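Local coordinates for ribosomal RNA small subunit methyltransferase E (Neisseria gonorrhoeae, PDB 5VM8), which probably methylates N3 of a uridine in 16S ribosomal RNA, drawing the methyl group from S-adenosyl methionine, and belongs to the trefoil-knotted SPOUT methyltransferases, at residues 85-90 and 236-241; 163-168 and 216-221; 171-176 and 186-191. All blocks are in the same frame, centred on the assembly; numbering follows the deposited sequence.

Contact 1. Residues 85-90 and 236-241; sequences ITLIQS and AAIAAM
Ile85 lays its terminal methyl CD1 against two side chains of the last helix at once, meeting Ile238 CG2 at 4.2 Å and the CB of Met241 at 4.3 Å. Ile238 and Met241 stand three residues apart, so they form one ridge on the helix, and the methyl sits against both. What brings it there is the extended reach of Ile85: CG1 lies beside the backbone N (chi1 -54°) and CD1 then continues away from the strand. The side chains of Ile85 and Ile238 cross obliquely. Met241 is stretched out too, and its SD passes 4.3 Å from the same CD1 of Ile85.

A second, looser touch comes two residues along the strand, where Leu87 CD2 lies 4.4 Å from Ile238 CD1. Ile238 thus meets both strand residues, using its branch methyl CG2 for Ile85 and its chain end for Leu87. All four residues are buried, and the contact is wholly apolar.

This is alpha/beta packing in the SPOUT, or alpha/beta-knot, domain: strand 85-90 lies inside the parallel sheet, between strands 111-116 and 195-199, and helix 232-244 runs nearly antiparallel to it, with the segment axes 11.0 Å apart. Helix 94-106 closes in beside them, its Ser104 touching both Leu87 and Ile238. Farther up the strand the chemistry turns polar: Gln89 NE2 gives a nearly straight hydrogen bond to Ser90 O, 3.1 Å away and in the plane of the Gln89 amide, while Ser90 OG pairs with Val199 O.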
loop_
_atom_site.group_PDB
_atom_site.type_symbol
_atom_site.label_atom_id
_atom_site.label_comp_id
_atom_site.label_asym_id
_atom_site.label_seq_id
_atom_site.Cartn_x
_atom_site.Cartn_y
_atom_site.Cartn_z
ATOM N N ILE A 85 -9.079 -2.247 -3.312
ATOM C CA ILE A 85 -9.248 -1.432 -2.106
ATOM C C ILE A 85 -8.295 -0.244 -2.162
ATOM O O ILE A 85 -7.075 -0.426 -2.139
ATOM C CB ILE A 85 -8.978 -2.231 -0.822
ATOM C CG1 ILE A 85 -9.818 -3.503 -0.776
ATOM C CG2 ILE A 85 -9.238 -1.347 0.407
ATOM C CD1 ILE A 85 -9.282 -4.525 0.226
ATOM N N THR A 86 -8.844 0.971 -2.155
ATOM C CA THR A 86 -8.055 2.181 -1.930
ATOM C C THR A 86 -8.219 2.568 -0.467
ATOM O O THR A 86 -9.338 2.829 -0.015
ATOM C CB THR A 86 -8.501 3.335 -2.834
ATOM O OG1 THR A 86 -8.319 2.979 -4.211
ATOM C CG2 THR A 86 -7.750 4.647 -2.503
ATOM N N LEU A 87 -7.106 2.652 0.250
ATOM C CA LEU A 87 -7.085 3.145 1.624
ATOM C C LEU A 87 -6.834 4.647 1.570
ATOM O O LEU A 87 -5.760 5.086 1.158
ATOM C CB LEU A 87 -6.000 2.438 2.432
ATOM C CG LEU A 87 -5.592 3.038 3.787
ATOM C CD1 LEU A 87 -6.780 3.192 4.736
ATOM C CD2 LEU A 87 -4.472 2.187 4.425
ATOM N N ILE A 88 -7.843 5.437 1.925
ATOM C CA ILE A 88 -7.670 6.867 2.136
ATOM C C ILE A 88 -7.382 7.071 3.616
ATOM O O ILE A 88 -8.301 7.001 4.442
ATOM C CB ILE A 88 -8.909 7.674 1.721
ATOM C CG1 ILE A 88 -9.269 7.463 0.249
ATOM C CG2 ILE A 88 -8.662 9.181 1.952
ATOM C CD1 ILE A 88 -10.377 8.390 -0.203
ATOM N N GLN A 89 -6.135 7.437 3.924
ATOM C CA GLN A 89 -5.598 7.518 5.278
ATOM C C GLN A 89 -5.201 8.955 5.604
ATOM O O GLN A 89 -4.338 9.533 4.932
ATOM C CB GLN A 89 -4.368 6.608 5.412
ATOM C CG GLN A 89 -3.681 6.685 6.768
ATOM C CD GLN A 89 -4.566 6.137 7.865
ATOM O OE1 GLN A 89 -4.932 4.958 7.825
ATOM N NE2 GLN A 89 -4.952 6.991 8.832
ATOM N N SER A 90 -5.785 9.509 6.660
ATOM C CA SER A 90 -5.329 10.797 7.161
ATOM C C SER A 90 -3.936 10.678 7.751
ATOM O O SER A 90 -3.654 9.743 8.506
ATOM C CB SER A 90 -6.263 11.343 8.231
ATOM O OG SER A 90 -7.591 11.192 7.816
ATOM N N ALA A 236 -7.521 -4.355 10.595
ATOM C CA ALA A 236 -8.526 -5.387 10.818
ATOM C C ALA A 236 -9.608 -5.323 9.752
ATOM O O ALA A 236 -10.089 -6.362 9.291
ATOM C CB ALA A 236 -9.122 -5.260 12.221
ATOM N N ALA A 237 -9.956 -4.103 9.303
ATOM C CA ALA A 237 -11.027 -3.916 8.331
ATOM C C ALA A 237 -10.643 -4.468 6.970
ATOM O O ALA A 237 -11.445 -5.162 6.322
ATOM C CB ALA A 237 -11.395 -2.432 8.238
ATOM N N ILE A 238 -9.417 -4.183 6.523
ATOM C CA ILE A 238 -8.944 -4.691 5.234
ATOM C C ILE A 238 -8.906 -6.220 5.235
ATOM O O ILE A 238 -9.322 -6.861 4.260
ATOM C CB ILE A 238 -7.569 -4.079 4.901
ATOM C CG1 ILE A 238 -7.711 -2.558 4.741
ATOM C CG2 ILE A 238 -6.958 -4.717 3.663
ATOM C CD1 ILE A 238 -6.391 -1.760 4.634
ATOM N N ALA A 239 -8.473 -6.826 6.351
ATOM C CA ALA A 239 -8.498 -8.285 6.460
ATOM C C ALA A 239 -9.929 -8.797 6.421
ATOM O O ALA A 239 -10.222 -9.818 5.778
ATOM C CB ALA A 239 -7.790 -8.755 7.744
ATOM N N ALA A 240 -10.834 -8.103 7.113
ATOM C CA ALA A 240 -12.249 -8.453 7.057
ATOM C C ALA A 240 -12.787 -8.328 5.634
ATOM O O ALA A 240 -13.602 -9.148 5.193
ATOM C CB ALA A 240 -13.047 -7.557 8.012
ATOM N N MET A 241 -12.339 -7.305 4.900
ATOM C CA MET A 241 -12.776 -7.141 3.513
ATOM C C MET A 241 -12.254 -8.272 2.635
ATOM O O MET A 241 -12.970 -8.758 1.753
ATOM C CB MET A 241 -12.304 -5.791 2.965
ATOM C CG MET A 241 -13.001 -4.581 3.535
ATOM S SD MET A 241 -12.273 -3.008 2.951
ATOM C CE MET A 241 -12.876 -1.950 4.252
#

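Contact 2. Residues 163-168 and 216-221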
loop_
_atom_site.group_PDB
_atom_site.type_symbol
_atom_site.label_atom_id
_atom_site.label_comp_id
_atom_site.label_asym_id
_atom_site.label_seq_id
_atom_site.Cartn_x
_atom_site.Cartn_y
_atom_site.Cartn_z
ATOM N N GLU A 163 -10.870 17.604 -0.814
ATOM C CA GLU A 163 -10.607 17.349 -2.224
ATOM C C GLU A 163 -10.649 15.856 -2.536
ATOM O O GLU A 163 -11.106 15.460 -3.614
ATOM C CB GLU A 163 -9.255 17.936 -2.625
ATOM C CG GLU A 163 -8.934 17.754 -4.107
ATOM C CD GLU A 163 -7.495 18.091 -4.457
ATOM O OE1 GLU A 163 -6.819 18.727 -3.622
ATOM O OE2 GLU A 163 -7.037 17.709 -5.561
ATOM N N ALA A 164 -10.185 15.012 -1.602
ATOM C CA ALA A 164 -10.166 13.568 -1.815
ATOM C C ALA A 164 -11.554 12.931 -1.808
ATOM O O ALA A 164 -11.696 11.793 -2.276
ATOM C CB ALA A 164 -9.310 12.884 -0.746
ATOM N N LEU A 165 -12.558 13.597 -1.228
ATOM C CA LEU A 165 -13.906 13.029 -1.167
ATOM C C LEU A 165 -14.514 12.876 -2.558
ATOM O O LEU A 165 -15.213 11.896 -2.842
ATOM C CB LEU A 165 -14.800 13.898 -0.283
ATOM C CG LEU A 165 -14.549 13.774 1.215
ATOM C CD1 LEU A 165 -15.640 14.453 1.997
ATOM C CD2 LEU A 165 -14.480 12.347 1.581
ATOM N N ASP A 166 -14.286 13.851 -3.426
ATOM C CA ASP A 166 -14.888 13.893 -4.747
ATOM C C ASP A 166 -14.067 13.140 -5.799
ATOM O O ASP A 166 -14.252 13.378 -6.997
ATOM C CB ASP A 166 -15.073 15.354 -5.173
ATOM C CG ASP A 166 -15.302 16.287 -3.986
ATOM O OD1 ASP A 166 -15.994 15.870 -3.034
ATOM O OD2 ASP A 166 -14.789 17.433 -4.004
ATOM N N LYS A 167 -13.172 12.239 -5.388
ATOM C CA LYS A 167 -12.222 11.672 -6.341
ATOM C C LYS A 167 -12.750 10.427 -7.060
ATOM O O LYS A 167 -12.682 10.346 -8.290
ATOM C CB LYS A 167 -10.901 11.355 -5.624
ATOM N N MET A 168 -13.275 9.459 -6.325
ATOM C CA MET A 168 -13.628 8.170 -6.903
ATOM C C MET A 168 -14.939 8.264 -7.677
ATOM O O MET A 168 -15.723 9.198 -7.482
ATOM C CB MET A 168 -13.706 7.093 -5.811
ATOM C CG MET A 168 -14.876 7.195 -4.845
ATOM S SD MET A 168 -14.925 8.722 -3.885
ATOM C CE MET A 168 -13.283 8.789 -3.158
ATOM N N ALA A 216 -20.978 13.122 0.758
ATOM C CA ALA A 216 -20.295 12.556 -0.407
ATOM C C ALA A 216 -20.701 11.108 -0.694
ATOM O O ALA A 216 -20.110 10.476 -1.572
ATOM C CB ALA A 216 -18.776 12.620 -0.230
ATOM N N GLY A 217 -21.668 10.565 0.036
ATOM C CA GLY A 217 -22.131 9.215 -0.201
ATOM C C GLY A 217 -21.379 8.127 0.533
ATOM O O GLY A 217 -21.531 6.957 0.182
ATOM N N PHE A 218 -20.583 8.470 1.542
ATOM C CA PHE A 218 -19.833 7.481 2.294
ATOM C C PHE A 218 -20.694 6.825 3.355
ATOM O O PHE A 218 -21.460 7.500 4.051
ATOM C CB PHE A 218 -18.627 8.118 2.967
ATOM C CG PHE A 218 -17.453 8.266 2.063
ATOM C CD1 PHE A 218 -17.392 9.342 1.156
ATOM C CD2 PHE A 218 -16.405 7.358 2.121
ATOM C CE1 PHE A 218 -16.306 9.491 0.313
ATOM C CE2 PHE A 218 -15.313 7.500 1.294
ATOM C CZ PHE A 218 -15.252 8.574 0.388
ATOM N N GLN A 219 -20.573 5.497 3.469
ATOM C CA GLN A 219 -21.259 4.738 4.506
ATOM C C GLN A 219 -20.302 4.525 5.673
ATOM O O GLN A 219 -19.153 4.093 5.476
ATOM C CB GLN A 219 -21.772 3.394 3.992
ATOM C CG GLN A 219 -22.296 2.460 5.113
ATOM C CD GLN A 219 -23.523 3.005 5.879
ATOM O OE1 GLN A 219 -24.606 3.174 5.314
ATOM N NE2 GLN A 219 -23.350 3.256 7.171
ATOM N N ALA A 220 -20.766 4.878 6.873
ATOM C CA ALA A 220 -19.999 4.691 8.097
ATOM C C ALA A 220 -20.106 3.238 8.574
ATOM O O ALA A 220 -21.206 2.670 8.631
ATOM C CB ALA A 220 -20.477 5.668 9.168
ATOM N N VAL A 221 -18.961 2.640 8.909
ATOM C CA VAL A 221 -18.856 1.216 9.250
ATOM C C VAL A 221 -18.132 1.032 10.576
ATOM O O VAL A 221 -17.228 1.802 10.918
ATOM C CB VAL A 221 -18.115 0.395 8.172
ATOM C CG1 VAL A 221 -18.943 0.279 6.893
ATOM C CG2 VAL A 221 -16.765 1.017 7.901
#
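Phe218 points its ring between Leu165 and Met168, which approach it from opposite sides of the ring plane. On one side Leu165 CD2 comes down obliquely on the rim, 3.6 Å from Phe218 CE1 and 4.0 Å from CZ. On the other, Met168 brings its CE to 4.1 Å from Phe218 CZ, and its SD lies 5.3 Å from the ring centroid, 59° off the ring normal. That makes a Met-aromatic contact of oblique geometry.

Met168 is folded up to do this. Its CG sits between the backbone N and the carbonyl carbon (chi1 70°), and the chain bends again at both following torsions, which curls the thioether back toward the aromatic ring. Leu165 and Phe218 meet at a slant, whereas Met168 and Phe218 run in from opposite directions. Ala216 adds a smaller piece: its CB packs against Leu165 CB at 4.2 Å, and it also lies at the edge of the Phe218 ring, in plane. The ring is therefore bordered on three sides by apolar atoms, and Phe218 itself is buried.

Met198 of strand 195-199 touches both Leu165 and Phe218, and Met168 rests on Val196 and Lys174.

Between Ala216 and Phe218 the chain turns at Gly217, whose positive phi of 88° and two bonds back into the last turn end helix 207-215 in a Schellman motif. The contact joins the end of helix 161-165 to this helix-to-strand turn, just where the chain re-enters the parallel sheet as strand 219-222, an alpha/beta connection of the SPOUT fold.

Contact 3. Residues 171-176 and 186-191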
loop_
_atom_site.group_PDB
_atom_site.type_symbol
_atom_site.label_atom_id
_atom_site.label_comp_id
_atom_site.label_asym_id
_atom_site.label_seq_id
_atom_site.Cartn_x
_atom_site.Cartn_y
_atom_site.Cartn_z
ATOM N N GLU A 171 -20.072 4.938 -8.529
ATOM C CA GLU A 171 -20.420 3.530 -8.364
ATOM C C GLU A 171 -19.559 2.809 -7.327
ATOM O O GLU A 171 -19.931 1.711 -6.904
ATOM C CB GLU A 171 -20.350 2.806 -9.721
ATOM N N ASN A 172 -18.453 3.405 -6.881
ATOM C CA ASN A 172 -17.602 2.758 -5.890
ATOM C C ASN A 172 -18.336 2.568 -4.568
ATOM O O ASN A 172 -19.311 3.253 -4.261
ATOM C CB ASN A 172 -16.320 3.566 -5.681
ATOM C CG ASN A 172 -15.194 3.123 -6.608
ATOM O OD1 ASN A 172 -15.428 2.426 -7.597
ATOM N ND2 ASN A 172 -13.971 3.552 -6.310
ATOM N N THR A 173 -17.876 1.586 -3.806
ATOM C CA THR A 173 -18.329 1.383 -2.439
ATOM C C THR A 173 -17.491 2.271 -1.536
ATOM O O THR A 173 -16.260 2.147 -1.504
ATOM C CB THR A 173 -18.216 -0.102 -2.053
ATOM O OG1 THR A 173 -19.234 -0.845 -2.750
ATOM C CG2 THR A 173 -18.396 -0.304 -0.540
ATOM N N LYS A 174 -18.142 3.191 -0.852
ATOM C CA LYS A 174 -17.481 4.299 -0.169
ATOM C C LYS A 174 -17.749 4.159 1.322
ATOM O O LYS A 174 -18.894 4.289 1.776
ATOM C CB LYS A 174 -17.963 5.635 -0.730
ATOM C CG LYS A 174 -17.837 5.692 -2.255
ATOM C CD LYS A 174 -18.161 7.094 -2.824
ATOM C CE LYS A 174 -19.650 7.289 -3.103
ATOM N NZ LYS A 174 -20.103 6.543 -4.305
ATOM N N LEU A 175 -16.689 3.873 2.062
ATOM C CA LEU A 175 -16.740 3.470 3.452
ATOM C C LEU A 175 -15.885 4.419 4.278
ATOM O O LEU A 175 -14.774 4.773 3.873
ATOM C CB LEU A 175 -16.227 2.027 3.590
ATOM C CG LEU A 175 -17.024 1.020 2.756
ATOM C CD1 LEU A 175 -16.529 -0.392 3.002
ATOM C CD2 LEU A 175 -18.550 1.103 3.012
ATOM N N ILE A 176 -16.406 4.829 5.434
ATOM C CA ILE A 176 -15.642 5.582 6.412
ATOM C C ILE A 176 -15.765 4.878 7.756
ATOM O O ILE A 176 -16.871 4.488 8.159
ATOM C CB ILE A 176 -16.098 7.061 6.487
ATOM C CG1 ILE A 176 -15.259 7.816 7.507
ATOM C CG2 ILE A 176 -17.587 7.182 6.799
ATOM C CD1 ILE A 176 -15.558 9.322 7.599
ATOM N N GLY A 186 -19.984 -6.038 7.518
ATOM C CA GLY A 186 -20.624 -7.168 6.870
ATOM C C GLY A 186 -22.036 -6.857 6.416
ATOM O O GLY A 186 -22.485 -7.359 5.379
ATOM N N ASP A 187 -22.733 -5.987 7.144
ATOM C CA ASP A 187 -24.122 -5.638 6.858
ATOM C C ASP A 187 -24.268 -4.609 5.744
ATOM O O ASP A 187 -25.386 -4.143 5.524
ATOM C CB ASP A 187 -24.812 -5.111 8.118
ATOM C CG ASP A 187 -24.883 -6.142 9.217
ATOM O OD1 ASP A 187 -24.937 -7.348 8.913
ATOM O OD2 ASP A 187 -24.893 -5.745 10.398
ATOM N N ILE A 188 -23.183 -4.232 5.048
ATOM C CA ILE A 188 -23.278 -3.261 3.960
ATOM C C ILE A 188 -23.704 -3.981 2.699
ATOM O O ILE A 188 -23.502 -5.188 2.555
ATOM C CB ILE A 188 -21.962 -2.492 3.683
ATOM C CG1 ILE A 188 -21.012 -3.362 2.862
ATOM C CG2 ILE A 188 -21.306 -1.919 4.939
ATOM C CD1 ILE A 188 -19.904 -2.599 2.205
ATOM N N ARG A 189 -24.345 -3.228 1.804
ATOM C CA ARG A 189 -24.723 -3.757 0.504
ATOM C C ARG A 189 -23.497 -4.400 -0.120
ATOM O O ARG A 189 -22.398 -3.850 -0.048
ATOM C CB ARG A 189 -25.240 -2.621 -0.384
ATOM C CG ARG A 189 -26.103 -3.038 -1.537
ATOM C CD ARG A 189 -26.192 -1.960 -2.625
ATOM N NE ARG A 189 -27.238 -0.955 -2.411
ATOM C CZ ARG A 189 -28.511 -1.107 -2.751
ATOM N NH1 ARG A 189 -28.918 -2.238 -3.311
ATOM N NH2 ARG A 189 -29.384 -0.129 -2.526
ATOM N N HIS A 190 -23.676 -5.593 -0.680
ATOM C CA HIS A 190 -22.557 -6.323 -1.254
ATOM C C HIS A 190 -21.849 -5.452 -2.275
ATOM O O HIS A 190 -22.485 -4.993 -3.234
ATOM C CB HIS A 190 -23.033 -7.619 -1.911
ATOM C CG HIS A 190 -21.927 -8.598 -2.189
ATOM N ND1 HIS A 190 -21.166 -8.558 -3.340
ATOM C CD2 HIS A 190 -21.451 -9.636 -1.461
ATOM C CE1 HIS A 190 -20.269 -9.528 -3.308
ATOM N NE2 HIS A 190 -20.422 -10.198 -2.179
ATOM N N PRO A 191 -20.573 -5.144 -2.098
ATOM C CA PRO A 191 -19.880 -4.304 -3.075
ATOM C C PRO A 191 -19.774 -5.032 -4.400
ATOM O O PRO A 191 -19.498 -6.229 -4.445
ATOM C CB PRO A 191 -18.504 -4.053 -2.445
ATOM C CG PRO A 191 -18.351 -5.109 -1.378
ATOM C CD PRO A 191 -19.738 -5.455 -0.919
#
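Thr173 OG1 presses on the ring of Pro191, 3.3 Å from Pro191 CB and 3.5 Å from its CA, so the hydroxyl oxygen meets carbon across this contact. The setting is the parallel sheet of the SPOUT domain. The 186-191 segment belongs to the loop that leaves the edge strand 182-184 and travels back across the sheet to strand 195-199, and on its way it packs against strand 173-177. That link is made without a helix, so side chains of the loop itself cover the strand.

Thr173 and Leu175, two residues apart, point to the same side of the strand, toward the loop. Thr173 divides its two branches between two partners: OG1, lying beside the backbone N (chi1 -72°), goes to Pro191, and the methyl CG2, anti to that nitrogen, goes to Ile188. Ile188 answers with CD1, which meets Thr173 CG2 tip to tip at 3.9 Å. For this, Ile188 places CG1 between its backbone N and carbonyl carbon (chi1 79°) and then extends CD1 straight at the strand. Its side chain also reaches Val221, a residue of the neighbouring strand 219-222.

At the other end of the loop segment, Trp245, just beyond helix 232-244, touches Pro191 and meets His190 edge-to-face, so the chain's C-terminal region backs the loop. At the start of the strand, Lys174 bends round and gives a weak hydrogen bond from NZ to Asn172 O, while the backbone of Thr173 bonds to Ala194 and Val196. Farther along the strand, the same Ile188 CD1 fits against both prongs of Leu175, 4.0 Å from its CD2 and 4.1 Å from its CD1.

All three contacts serve one parallel sheet. Contact 1 is buried at every touching residue and holds an inner strand to the last helix; the centres of contacts 2 and 3 lie about 19 and 20 Å from the centre of the chain, and both are partly buried. Their chemistry shifts from aliphatic chains and a methionine in contact 1 to a methionine beside an aromatic ring in contact 2, and to a hydroxyl against proline in contact 3. Strands 173-177 and 219-222 are sheet neighbours, tied through Gln219 to Lys174 and Ile176. Met168 CE lies 4.2 Å from Ile88 CD1 and Met241 CE 4.2 Å from Leu175 CD1, so both outer contacts reach the segments of contact 1.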